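Local coordinates for osmotically inducible protein OsmC (Psychrobacter arcticus, PDB 2PN2), which is uncharacterised but probably takes part in the osmotic stress response and in detoxification, perhaps of organic hydroperoxides, at residues Asn42-Asp47 and Thr62-Thr67; Ser68-Met73 and Ala93-Val98; Thr75-Lys80 and Ile113-Glu118; Arg82-Asp87 and Gln124-Asn129. All coordinates share one frame; numbering follows the deposited sequence.

Contact 1. Residues Asn42-Asp47 and Thr62-Thr67; sequences NEIITD and TDLLAT. With SO4 (sulfate ion), chain D.
Thr-46 on strand 42-47 and Leu-64 in the opening turns of helix 61-83 bring their CA atoms to 8.0 Å, and no hydrogen bond joins the two segments. Leu-64, its CG anti to the backbone N (chi1 -154°), bridges with its forked tip. Its CD2 lies 3.7 Å from CG2 of Thr-46, the two side chains crossing at about a right angle, while CG2 of Ile-44, in one of two conformers, lies 4.1 Å from both CD1 and CD2 of Leu-64. Threonine suits this place because it has two faces: its methyl joins the leucine, whereas OG1 turns to Thr-33 on the adjacent strand. Leu-64 also packs on Ile-44 of the second subunit, so the apolar patch spans the dimer. At the amino end of the helix a sulfate ion, probably from the crystallisation liquor, is held by Thr-62 twice: the backbone N gives a nearly straight bond (165°) to sulfate O2 at 3.1 Å, and OG1 reaches O1 at 2.7 Å. One turn on, Thr-67 OG1 donates to Asp-63 O from above the carbonyl plane. Between the segments the contact is thus purely apolar, while the partly positive helix end probably helps to attract the anion.

Contact 2. Residues Ser68-Met73 and Ala93-Val98; sequences SLASCM and AEVTKV. With SO4 (sulfate ion), chain D.
Ala-70 presses its methyl group against the strand: CB comes within 3.4 Å of Val-95 CG2, tighter than usual carbon contact, and lies 4.2 Å from Ala-93 CB. Small residues suit both sides, since the backbones run close here, the CA atoms of Ala-70 and Ala-93 being only 6.5 Å apart. Val-95 sets CG1 anti to its backbone N (chi1 -178°), which leaves CG2 as the branch that meets the helix at Ala-70, while CG1 packs on Ala-66 one turn earlier. Ala-93 in turn touches Leu-74, and Leu-69 leans on Val-109 of the neighbouring strand, extending the apolar layer along the helix.

Farther along the strand, Lys-97 reaches with its extended chain to the first turn of the helix. Its NZ makes a salt bridge with Asp-63 and a weak hydrogen bond, 3.3 Å long, to O1 of the sulfate, which Ser-60 and Arg-104 also bind. Cys-72, on another side of the helix, touches Cys-134; the family reduces peroxides with a cysteine pair, and this placing is consistent with such a site. Beyond the strand, Ala-93, Glu-94 and Val-95 pair in an antiparallel ladder with a strand of the second subunit, where Lys-24 of that chain forms a salt bridge with Glu-94. A long central helix packed on a sheet that continues into the partner chain is the hallmark of the intertwined OsmC/Ohr dimer.

Contact 3. Residues Thr75-Lys80 and Ile113-Glu118; sequences TIIGIK and ITFNQE
Ile-77 on the long helix faces Ile-113 near the end of strand 105-114 and Phe-115 just beyond it, within the helix-on-sheet layer of the OsmC fold. All three residues are buried, and the CA atoms of Ile-77 and Ile-113 remain 10.8 Å apart, a gap that calls for long side chains from both sides.

The aliphatic part is a meeting of two isoleucine ends. CD1 of Ile-77 and CD1 of Ile-113 reach toward each other, tip to tip, at 4.0 Å. Each isoleucine has its CG1 beside the backbone N, which carries the longer branch across the gap. Ile-113 lies against Val-148 on the next strand as well, and its backbone is hydrogen-bonded to Ile-149 and His-151, so the sheet fixes its position.

The aromatic part uses the other branch of Ile-77. Chi1 of -73° puts CG1 beside the backbone N and CG2 anti to it, and this CG2 methyl arrives at the edge of the Phe-115 ring, in its plane. Phe-115 has already left the strand; its ring reaches back to the helix and also meets the ring of Phe-127, the planes inclined by about 25°, besides touching Thr-91 and Ile-150. A beta-branched residue is apt here because its two arms can serve two partners at once.

Polar links lie at the margin, where Asn-116 ND2 makes a weak hydrogen bond to Asp-87 O. In the core, Ile-77 CG2 straddles the ring edge, 4.0 Å from Phe-115 CE1 and 4.1 Å from its CZ.

Contact 4. Residues Arg82-Asp87 and Gln124-Asn129; sequences RDMEID and QKIFYN
Met-84 and Ile-86 follow the carboxyl end of helix 61-83 and pack on Ile-126 and Phe-127 of helix 121-132, joining the two helices of this OsmC-like unit. Between the first two, Glu-85 ends the long helix in a Schellman motif: its positive phi of 61° turns the chain out of the helix and lets the residues on either side of it both point toward the second helix, while Glu-85 itself is exposed.

Met-84, modelled as selenomethionine, has CG beside the backbone N, is extended at chi2 and then bends at chi3 (71°). Its end meets that of Ile-126 tip to tip, CE lying 4.0 Å from Ile-126 CD1, and SE comes to 4.2 Å from Ile-126 CG2. The same selenium forms a Met-aromatic contact with Phe-127. It stands 5.4 Å from the ring centroid, 55° off the ring normal, an oblique approach. A flexible, unbranched chain suits this partly exposed place, since it can follow both an aliphatic tip and a ring.

Ile-86 and Phe-127 extend from opposite directions. Phe-127 is the buried member of the group, and the large flat ring also reaches Lys-80 and Ala-81 on the long helix; Thr-123, one turn before, touches both Met-84 and Ile-86. The ring is met obliquely at neighbouring atoms: Met-84 SE lies 4.3 Å from Phe-127 CE1, and Ile-86 CD1 lies 4.0 Å from Phe-127 CZ.

All four contacts use successive parts of helix 61-83, from its amino end in contact 1 to its carboxyl end in contact 4, with centres of those two about 27 Å apart. Contacts 1 and 2, centres about 12 Å apart, share the sulfate and also touch where Ala-66 CB lies 4.2 Å from Lys-97 CB. Contact 3 adjoins contact 2 in sequence and reaches the neighbouring strand of the same sheet, about 13 Å away between centres. Contacts 3 and 4 lie only about 6 Å apart between centres and merge into one apolar cluster, in which Phe-127 also covers Ile-77. All four reach the second subunit, contacts 1 and 2 with many residues, contact 3 with few and contact 4 through Arg-82 alone.

Contact 1. Residues Asn42-Asp47 and Thr62-Thr67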
loop_
_atom_site.group_PDB
_atom_site.type_symbol
_atom_site.label_atom_id
_atom_site.label_comp_id
_atom_site.label_asym_id
_atom_site.label_seq_id
_atom_site.Cartn_x
_atom_site.Cartn_y
_atom_site.Cartn_z
ATOM N N ASN A 42 8.683 2.661 -12.370
ATOM C CA ASN A 42 8.966 1.404 -11.640
ATOM C C ASN A 42 7.677 0.552 -11.613
ATOM O O ASN A 42 6.599 1.133 -11.687
ATOM C CB ASN A 42 9.511 1.715 -10.233
ATOM C CG ASN A 42 10.370 0.583 -9.654
ATOM O OD1 ASN A 42 10.982 -0.211 -10.383
ATOM N ND2 ASN A 42 10.448 0.534 -8.340
ATOM N N GLU A 43 7.810 -0.793 -11.527
ATOM C CA GLU A 43 6.679 -1.773 -11.562
ATOM C C GLU A 43 6.529 -2.623 -10.296
ATOM O O GLU A 43 7.531 -3.120 -9.794
ATOM C CB GLU A 43 6.820 -2.774 -12.733
ATOM C CG GLU A 43 5.653 -3.812 -12.859
ATOM C CD GLU A 43 5.775 -4.801 -13.999
ATOM O OE1 GLU A 43 6.889 -5.305 -14.258
ATOM O OE2 GLU A 43 4.735 -5.115 -14.618
ATOM N N ILE A 44 5.272 -2.808 -9.850
ATOM C CA ILE A 44 4.889 -3.619 -8.680
ATOM C C ILE A 44 3.803 -4.615 -9.094
ATOM O O ILE A 44 2.891 -4.249 -9.832
ATOM C CB ILE A 44 4.375 -2.710 -7.543
ATOM C CG1 ILE A 44 5.568 -1.972 -6.934
ATOM C CG2 ILE A 44 3.619 -3.508 -6.462
ATOM C CD1 ILE A 44 5.216 -1.007 -5.914
ATOM N N ILE A 45 3.893 -5.848 -8.609
ATOM C CA ILE A 45 2.947 -6.909 -8.918
ATOM C C ILE A 45 2.198 -7.282 -7.652
ATOM O O ILE A 45 2.770 -7.209 -6.571
ATOM C CB ILE A 45 3.680 -8.187 -9.420
ATOM C CG1 ILE A 45 4.593 -7.902 -10.632
ATOM C CG2 ILE A 45 2.697 -9.309 -9.765
ATOM C CD1 ILE A 45 3.900 -7.298 -11.825
ATOM N N THR A 46 0.921 -7.629 -7.793
ATOM C CA THR A 46 0.163 -8.241 -6.698
ATOM C C THR A 46 -0.465 -9.541 -7.175
ATOM O O THR A 46 -0.752 -9.693 -8.353
ATOM C CB THR A 46 -0.952 -7.343 -6.079
ATOM O OG1 THR A 46 -2.023 -7.174 -7.009
ATOM C CG2 THR A 46 -0.405 -5.987 -5.611
ATOM N N ASP A 47 -0.639 -10.473 -6.239
ATOM C CA ASP A 47 -1.322 -11.731 -6.445
ATOM C C ASP A 47 -2.236 -11.960 -5.257
ATOM O O ASP A 47 -1.897 -11.582 -4.135
ATOM C CB ASP A 47 -0.346 -12.914 -6.454
ATOM C CG ASP A 47 0.411 -13.085 -7.751
ATOM O OD1 ASP A 47 -0.053 -12.684 -8.833
ATOM O OD2 ASP A 47 1.475 -13.725 -7.689
ATOM N N THR A 62 -3.567 -6.346 0.365
ATOM C CA THR A 62 -3.489 -5.953 1.812
ATOM C C THR A 62 -2.040 -6.055 2.365
ATOM O O THR A 62 -1.643 -5.216 3.213
ATOM C CB THR A 62 -4.495 -6.705 2.712
ATOM O OG1 THR A 62 -4.198 -8.093 2.730
ATOM C CG2 THR A 62 -5.901 -6.507 2.193
ATOM N N ASP A 63 -1.246 -7.015 1.883
ATOM C CA ASP A 63 0.201 -7.067 2.239
ATOM C C ASP A 63 0.862 -5.760 1.820
ATOM O O ASP A 63 1.659 -5.191 2.552
ATOM C CB ASP A 63 0.977 -8.203 1.546
ATOM C CG ASP A 63 0.580 -9.575 1.999
ATOM O OD1 ASP A 63 0.014 -9.722 3.106
ATOM O OD2 ASP A 63 0.824 -10.514 1.207
ATOM N N LEU A 64 0.502 -5.284 0.632
ATOM C CA LEU A 64 1.048 -4.033 0.100
ATOM C C LEU A 64 0.691 -2.844 1.006
ATOM O O LEU A 64 1.553 -2.008 1.302
ATOM C CB LEU A 64 0.551 -3.833 -1.340
ATOM C CG LEU A 64 1.362 -2.997 -2.307
ATOM C CD1 LEU A 64 2.736 -3.636 -2.464
ATOM C CD2 LEU A 64 0.628 -2.982 -3.645
ATOM N N LEU A 65 -0.559 -2.780 1.469
ATOM C CA LEU A 65 -0.985 -1.718 2.387
ATOM C C LEU A 65 -0.192 -1.787 3.696
ATOM O O LEU A 65 0.279 -0.771 4.185
ATOM C CB LEU A 65 -2.477 -1.834 2.702
ATOM C CG LEU A 65 -3.134 -0.732 3.529
ATOM C CD1 LEU A 65 -3.186 0.516 2.704
ATOM C CD2 LEU A 65 -4.541 -1.159 3.978
ATOM N N ALA A 66 -0.087 -2.985 4.272
ATOM C CA ALA A 66 0.661 -3.181 5.565
ATOM C C ALA A 66 2.106 -2.733 5.390
ATOM O O ALA A 66 2.630 -1.954 6.199
ATOM C CB ALA A 66 0.596 -4.653 6.049
ATOM N N THR A 67 2.719 -3.159 4.286
ATOM C CA THR A 67 4.110 -2.783 3.981
ATOM C C THR A 67 4.322 -1.277 3.741
ATOM O O THR A 67 5.353 -0.736 4.141
ATOM C CB THR A 67 4.652 -3.616 2.801
ATOM O OG1 THR A 67 4.381 -4.994 3.069
ATOM C CG2 THR A 67 6.160 -3.390 2.604
HETATM S S SO4 D . -5.783 -9.844 0.609
HETATM O O1 SO4 D . -4.601 -10.365 1.300
HETATM O O2 SO4 D . -5.426 -8.693 -0.230
HETATM O O3 SO4 D . -6.292 -10.911 -0.247
HETATM O O4 SO4 D . -6.803 -9.468 1.583
#

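Contact 2. Residues Ser68-Met73 and Ala93-Val98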
loop_
_atom_site.group_PDB
_atom_site.type_symbol
_atom_site.label_atom_id
_atom_site.label_comp_id
_atom_site.label_asym_id
_atom_site.label_seq_id
_atom_site.Cartn_x
_atom_site.Cartn_y
_atom_site.Cartn_z
ATOM N N SER A 68 3.365 -0.615 3.094
ATOM C CA SER A 68 3.429 0.836 2.853
ATOM C C SER A 68 3.520 1.628 4.162
ATOM O O SER A 68 4.226 2.621 4.203
ATOM C CB SER A 68 2.253 1.352 1.989
ATOM O OG SER A 68 1.045 1.440 2.712
ATOM N N LEU A 69 2.849 1.148 5.223
ATOM C CA LEU A 69 2.913 1.770 6.539
ATOM C C LEU A 69 4.328 1.738 7.060
ATOM O O LEU A 69 4.833 2.763 7.479
ATOM C CB LEU A 69 2.000 1.075 7.567
ATOM C CG LEU A 69 1.978 1.696 8.978
ATOM C CD1 LEU A 69 1.665 3.240 8.933
ATOM C CD2 LEU A 69 0.938 0.947 9.842
ATOM N N ALA A 70 4.957 0.559 7.004
ATOM C CA ALA A 70 6.349 0.374 7.442
ATOM C C ALA A 70 7.326 1.206 6.603
ATOM O O ALA A 70 8.246 1.826 7.144
ATOM C CB ALA A 70 6.740 -1.100 7.413
ATOM N N SER A 71 7.129 1.217 5.293
ATOM C CA SER A 71 7.965 2.053 4.399
ATOM C C SER A 71 7.851 3.535 4.720
ATOM O O SER A 71 8.860 4.249 4.745
ATOM C CB SER A 71 7.602 1.843 2.937
ATOM O OG SER A 71 8.110 0.605 2.523
ATOM N N CYS A 72 6.628 3.976 4.989
ATOM C CA CYS A 72 6.363 5.361 5.335
ATOM C C CYS A 72 7.063 5.743 6.646
ATOM O O CYS A 72 7.699 6.804 6.730
ATOM C CB CYS A 72 4.860 5.596 5.438
ATOM S SG CYS A 72 4.453 7.296 5.640
HETATM N N MSE A 73 6.975 4.848 7.631
HETATM C CA MSE A 73 7.611 5.032 8.947
HETATM C C MSE A 73 9.135 5.156 8.857
HETATM O O MSE A 73 9.706 6.074 9.449
HETATM C CB MSE A 73 7.245 3.891 9.890
HETATM C CG MSE A 73 5.840 3.980 10.367
HETATM SE SE MSE A 73 5.394 2.592 11.664
HETATM C CE MSE A 73 3.568 3.134 11.987
ATOM N N ALA A 93 12.581 -3.297 9.139
ATOM C CA ALA A 93 11.236 -3.332 9.716
ATOM C C ALA A 93 10.538 -4.626 9.293
ATOM O O ALA A 93 10.307 -4.802 8.094
ATOM C CB ALA A 93 10.422 -2.106 9.260
ATOM N N GLU A 94 10.247 -5.526 10.255
ATOM C CA GLU A 94 9.481 -6.774 10.015
ATOM C C GLU A 94 8.010 -6.438 10.198
ATOM O O GLU A 94 7.616 -5.934 11.251
ATOM C CB GLU A 94 9.852 -7.910 10.972
ATOM C CG GLU A 94 11.141 -8.567 10.618
ATOM C CD GLU A 94 11.671 -9.539 11.659
ATOM O OE1 GLU A 94 10.969 -9.844 12.653
ATOM O OE2 GLU A 94 12.816 -10.002 11.475
ATOM N N VAL A 95 7.214 -6.730 9.174
ATOM C CA VAL A 95 5.812 -6.355 9.129
ATOM C C VAL A 95 4.991 -7.608 9.277
ATOM O O VAL A 95 5.222 -8.603 8.574
ATOM C CB VAL A 95 5.441 -5.666 7.793
ATOM C CG1 VAL A 95 3.939 -5.223 7.804
ATOM C CG2 VAL A 95 6.347 -4.450 7.513
ATOM N N THR A 96 4.059 -7.575 10.221
ATOM C CA THR A 96 3.144 -8.685 10.458
ATOM C C THR A 96 1.757 -8.074 10.382
ATOM O O THR A 96 1.543 -7.007 10.932
ATOM C CB THR A 96 3.432 -9.330 11.852
ATOM O OG1 THR A 96 4.708 -9.995 11.820
ATOM C CG2 THR A 96 2.374 -10.342 12.221
ATOM N N LYS A 97 0.822 -8.717 9.684
ATOM C CA LYS A 97 -0.546 -8.193 9.614
ATOM C C LYS A 97 -1.497 -9.173 10.255
ATOM O O LYS A 97 -1.258 -10.388 10.211
ATOM C CB LYS A 97 -0.980 -7.868 8.172
ATOM C CG LYS A 97 -1.261 -9.069 7.286
ATOM C CD LYS A 97 -1.873 -8.687 5.951
ATOM C CE LYS A 97 -2.285 -9.971 5.246
ATOM N NZ LYS A 97 -2.638 -9.722 3.845
ATOM N N VAL A 98 -2.563 -8.635 10.849
ATOM C CA VAL A 98 -3.662 -9.426 11.376
ATOM C C VAL A 98 -4.903 -8.945 10.615
ATOM O O VAL A 98 -5.090 -7.726 10.394
ATOM C CB VAL A 98 -3.869 -9.246 12.893
ATOM C CG1 VAL A 98 -5.006 -10.183 13.410
ATOM C CG2 VAL A 98 -2.561 -9.534 13.647
HETATM S S SO4 D . -5.783 -9.844 0.609
HETATM O O1 SO4 D . -4.601 -10.365 1.300
HETATM O O2 SO4 D . -5.426 -8.693 -0.230
HETATM O O3 SO4 D . -6.292 -10.911 -0.247
HETATM O O4 SO4 D . -6.803 -9.468 1.583
#

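Contact 3. Residues Thr75-Lys80 and Ile113-Glu118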
loop_
_atom_site.group_PDB
_atom_site.type_symbol
_atom_site.label_atom_id
_atom_site.label_comp_id
_atom_site.label_asym_id
_atom_site.label_seq_id
_atom_site.Cartn_x
_atom_site.Cartn_y
_atom_site.Cartn_z
ATOM N N THR A 75 10.796 6.002 6.187
ATOM C CA THR A 75 11.086 7.193 5.368
ATOM C C THR A 75 11.056 8.461 6.229
ATOM O O THR A 75 11.994 9.270 6.168
ATOM C CB THR A 75 10.117 7.300 4.172
ATOM O OG1 THR A 75 10.201 6.092 3.392
ATOM C CG2 THR A 75 10.444 8.515 3.287
ATOM N N ILE A 76 10.001 8.625 7.030
ATOM C CA ILE A 76 9.878 9.798 7.924
ATOM C C ILE A 76 10.934 9.748 9.043
ATOM O O ILE A 76 11.422 10.808 9.450
ATOM C CB ILE A 76 8.431 10.010 8.462
ATOM C CG1 ILE A 76 8.257 11.448 8.954
ATOM C CG2 ILE A 76 8.077 8.988 9.532
ATOM C CD1 ILE A 76 6.877 11.766 9.494
ATOM N N ILE A 77 11.288 8.540 9.521
ATOM C CA ILE A 77 12.431 8.375 10.466
ATOM C C ILE A 77 13.740 8.800 9.775
ATOM O O ILE A 77 14.563 9.478 10.390
ATOM C CB ILE A 77 12.550 6.929 11.073
ATOM C CG1 ILE A 77 11.439 6.709 12.101
ATOM C CG2 ILE A 77 13.915 6.727 11.772
ATOM C CD1 ILE A 77 11.234 5.238 12.517
ATOM N N GLY A 78 13.905 8.427 8.502
ATOM C CA GLY A 78 15.079 8.837 7.702
ATOM C C GLY A 78 15.251 10.345 7.575
ATOM O O GLY A 78 16.363 10.847 7.625
ATOM N N ILE A 79 14.140 11.063 7.414
ATOM C CA ILE A 79 14.139 12.535 7.368
ATOM C C ILE A 79 14.623 13.084 8.708
ATOM O O ILE A 79 15.451 13.990 8.742
ATOM C CB ILE A 79 12.720 13.102 7.067
ATOM C CG1 ILE A 79 12.305 12.760 5.631
ATOM C CG2 ILE A 79 12.668 14.614 7.290
ATOM C CD1 ILE A 79 10.915 13.271 5.235
ATOM N N LYS A 80 14.113 12.510 9.796
ATOM C CA LYS A 80 14.476 12.922 11.158
ATOM C C LYS A 80 15.928 12.565 11.454
ATOM O O LYS A 80 16.647 13.378 12.037
ATOM C CB LYS A 80 13.555 12.305 12.223
ATOM C CG LYS A 80 13.470 13.193 13.473
ATOM C CD LYS A 80 12.407 14.290 13.279
ATOM C CE LYS A 80 12.693 15.540 14.074
ATOM N NZ LYS A 80 12.941 15.288 15.506
ATOM N N ILE A 113 10.934 -2.692 14.392
ATOM C CA ILE A 113 12.045 -1.930 13.792
ATOM C C ILE A 113 13.378 -2.229 14.505
ATOM O O ILE A 113 13.474 -2.089 15.715
ATOM C CB ILE A 113 11.775 -0.415 13.785
ATOM C CG1 ILE A 113 10.423 -0.090 13.121
ATOM C CG2 ILE A 113 12.925 0.317 13.077
ATOM C CD1 ILE A 113 10.131 1.406 13.001
ATOM N N THR A 114 14.392 -2.633 13.742
ATOM C CA THR A 114 15.719 -2.933 14.276
ATOM C C THR A 114 16.705 -1.962 13.623
ATOM O O THR A 114 16.929 -2.006 12.418
ATOM C CB THR A 114 16.103 -4.420 14.065
ATOM O OG1 THR A 114 15.108 -5.251 14.685
ATOM C CG2 THR A 114 17.471 -4.752 14.690
ATOM N N PHE A 115 17.234 -1.047 14.430
ATOM C CA PHE A 115 18.222 -0.086 13.976
ATOM C C PHE A 115 19.605 -0.723 13.826
ATOM O O PHE A 115 19.970 -1.633 14.583
ATOM C CB PHE A 115 18.268 1.129 14.908
ATOM C CG PHE A 115 17.095 2.017 14.744
ATOM C CD1 PHE A 115 17.100 3.008 13.763
ATOM C CD2 PHE A 115 15.940 1.818 15.503
ATOM C CE1 PHE A 115 15.979 3.835 13.574
ATOM C CE2 PHE A 115 14.816 2.635 15.331
ATOM C CZ PHE A 115 14.836 3.646 14.361
ATOM N N ASN A 116 20.343 -0.240 12.821
ATOM C CA ASN A 116 21.717 -0.686 12.553
ATOM C C ASN A 116 22.700 -0.399 13.713
ATOM O O ASN A 116 23.592 -1.216 13.973
ATOM C CB ASN A 116 22.252 -0.070 11.236
ATOM C CG ASN A 116 22.261 1.467 11.249
ATOM O OD1 ASN A 116 21.415 2.099 11.891
ATOM N ND2 ASN A 116 23.203 2.062 10.524
ATOM N N GLN A 117 22.509 0.736 14.404
ATOM C CA GLN A 117 23.368 1.183 15.517
ATOM C C GLN A 117 22.621 1.348 16.843
ATOM O O GLN A 117 21.396 1.256 16.890
ATOM C CB GLN A 117 24.013 2.520 15.144
ATOM N N GLU A 118 23.375 1.607 17.914
ATOM C CA GLU A 118 22.807 1.844 19.253
ATOM C C GLU A 118 22.211 3.260 19.308
ATOM O O GLU A 118 22.840 4.202 18.830
ATOM C CB GLU A 118 23.865 1.671 20.347
#

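Contact 4. Residues Arg82-Asp87 and Gln124-Asn129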
loop_
_atom_site.group_PDB
_atom_site.type_symbol
_atom_site.label_atom_id
_atom_site.label_comp_id
_atom_site.label_asym_id
_atom_site.label_seq_id
_atom_site.Cartn_x
_atom_site.Cartn_y
_atom_site.Cartn_z
ATOM N N ARG A 82 18.276 12.249 9.218
ATOM C CA ARG A 82 19.099 13.121 8.371
ATOM C C ARG A 82 19.275 14.464 9.067
ATOM O O ARG A 82 20.388 14.992 9.109
ATOM C CB ARG A 82 18.493 13.315 6.975
ATOM C CG ARG A 82 19.313 14.215 6.042
ATOM C CD ARG A 82 18.642 14.378 4.703
ATOM N NE ARG A 82 18.645 13.136 3.931
ATOM C CZ ARG A 82 18.013 12.943 2.770
ATOM N NH1 ARG A 82 17.279 13.899 2.200
ATOM N NH2 ARG A 82 18.112 11.763 2.170
ATOM N N ASP A 83 18.178 15.014 9.598
ATOM C CA ASP A 83 18.224 16.292 10.326
ATOM C C ASP A 83 19.087 16.217 11.588
ATOM O O ASP A 83 19.736 17.186 11.936
ATOM C CB ASP A 83 16.827 16.766 10.741
ATOM C CG ASP A 83 15.953 17.199 9.574
ATOM O OD1 ASP A 83 16.473 17.534 8.491
ATOM O OD2 ASP A 83 14.716 17.223 9.765
HETATM N N MSE A 84 19.067 15.070 12.261
HETATM C CA MSE A 84 19.883 14.834 13.457
HETATM C C MSE A 84 21.291 14.291 13.156
HETATM O O MSE A 84 22.067 14.073 14.091
HETATM C CB MSE A 84 19.134 13.889 14.399
HETATM C CG MSE A 84 17.797 14.458 14.854
HETATM SE SE MSE A 84 16.781 13.234 15.926
HETATM C CE MSE A 84 17.943 13.373 17.460
ATOM N N GLU A 85 21.620 14.075 11.875
ATOM C CA GLU A 85 22.936 13.579 11.425
ATOM C C GLU A 85 23.300 12.178 11.976
ATOM O O GLU A 85 24.439 11.921 12.397
ATOM C CB GLU A 85 24.029 14.637 11.673
ATOM C CG GLU A 85 23.746 15.970 10.950
ATOM C CD GLU A 85 24.868 16.995 11.043
ATOM O OE1 GLU A 85 26.061 16.613 11.151
ATOM O OE2 GLU A 85 24.550 18.206 10.986
ATOM N N ILE A 86 22.303 11.288 11.932
ATOM C CA ILE A 86 22.403 9.891 12.363
ATOM C C ILE A 86 22.206 9.030 11.106
ATOM O O ILE A 86 21.142 9.107 10.472
ATOM C CB ILE A 86 21.294 9.532 13.398
ATOM C CG1 ILE A 86 21.380 10.428 14.649
ATOM C CG2 ILE A 86 21.379 8.056 13.811
ATOM C CD1 ILE A 86 20.171 10.271 15.582
ATOM N N ASP A 87 23.226 8.246 10.739
ATOM C CA ASP A 87 23.152 7.325 9.597
ATOM C C ASP A 87 22.404 6.099 10.107
ATOM O O ASP A 87 22.878 5.425 11.031
ATOM C CB ASP A 87 24.549 6.930 9.078
ATOM C CG ASP A 87 24.508 6.133 7.759
ATOM O OD1 ASP A 87 23.479 5.510 7.421
ATOM O OD2 ASP A 87 25.533 6.125 7.045
ATOM N N GLN A 124 15.197 7.232 20.289
ATOM C CA GLN A 124 14.224 6.156 20.052
ATOM C C GLN A 124 12.812 6.715 20.139
ATOM O O GLN A 124 11.983 6.423 19.283
ATOM C CB GLN A 124 14.355 5.029 21.077
ATOM C CG GLN A 124 15.591 4.150 20.961
ATOM C CD GLN A 124 15.654 3.105 22.074
ATOM O OE1 GLN A 124 14.644 2.796 22.711
ATOM N NE2 GLN A 124 16.851 2.575 22.328
ATOM N N LYS A 125 12.573 7.527 21.173
ATOM C CA LYS A 125 11.282 8.175 21.405
ATOM C C LYS A 125 10.918 9.149 20.287
ATOM O O LYS A 125 9.767 9.166 19.868
ATOM C CB LYS A 125 11.251 8.869 22.777
ATOM C CG LYS A 125 9.926 9.542 23.108
ATOM N N ILE A 126 11.889 9.937 19.813
ATOM C CA ILE A 126 11.680 10.845 18.661
ATOM C C ILE A 126 11.270 10.003 17.451
ATOM O O ILE A 126 10.218 10.262 16.829
ATOM C CB ILE A 126 12.933 11.729 18.364
ATOM C CG1 ILE A 126 13.094 12.782 19.471
ATOM C CG2 ILE A 126 12.809 12.443 16.988
ATOM C CD1 ILE A 126 14.513 13.502 19.553
ATOM N N PHE A 127 12.062 8.965 17.158
ATOM C CA PHE A 127 11.766 8.082 16.020
ATOM C C PHE A 127 10.453 7.340 16.171
ATOM O O PHE A 127 9.714 7.179 15.191
ATOM C CB PHE A 127 12.884 7.065 15.744
ATOM C CG PHE A 127 14.210 7.658 15.351
ATOM C CD1 PHE A 127 14.337 8.930 14.761
ATOM C CD2 PHE A 127 15.347 6.856 15.434
ATOM C CE1 PHE A 127 15.583 9.412 14.359
ATOM C CE2 PHE A 127 16.594 7.325 15.030
ATOM C CZ PHE A 127 16.718 8.612 14.500
ATOM N N TYR A 128 10.150 6.902 17.389
ATOM C CA TYR A 128 8.873 6.245 17.649
ATOM C C TYR A 128 7.697 7.178 17.337
ATOM O O TYR A 128 6.789 6.828 16.569
ATOM C CB TYR A 128 8.796 5.802 19.108
ATOM C CG TYR A 128 7.526 5.079 19.437
ATOM C CD1 TYR A 128 7.364 3.750 19.080
ATOM C CD2 TYR A 128 6.468 5.728 20.091
ATOM C CE1 TYR A 128 6.173 3.068 19.370
ATOM C CE2 TYR A 128 5.267 5.046 20.394
ATOM C CZ TYR A 128 5.136 3.714 20.027
ATOM O OH TYR A 128 3.969 3.015 20.310
ATOM N N ASN A 129 7.741 8.359 17.944
ATOM C CA ASN A 129 6.692 9.368 17.776
ATOM C C ASN A 129 6.551 9.878 16.348
ATOM O O ASN A 129 5.424 10.033 15.876
ATOM C CB ASN A 129 6.902 10.549 18.728
ATOM C CG ASN A 129 6.798 10.152 20.212
ATOM O OD1 ASN A 129 6.197 9.145 20.565
ATOM N ND2 ASN A 129 7.384 10.969 21.076
#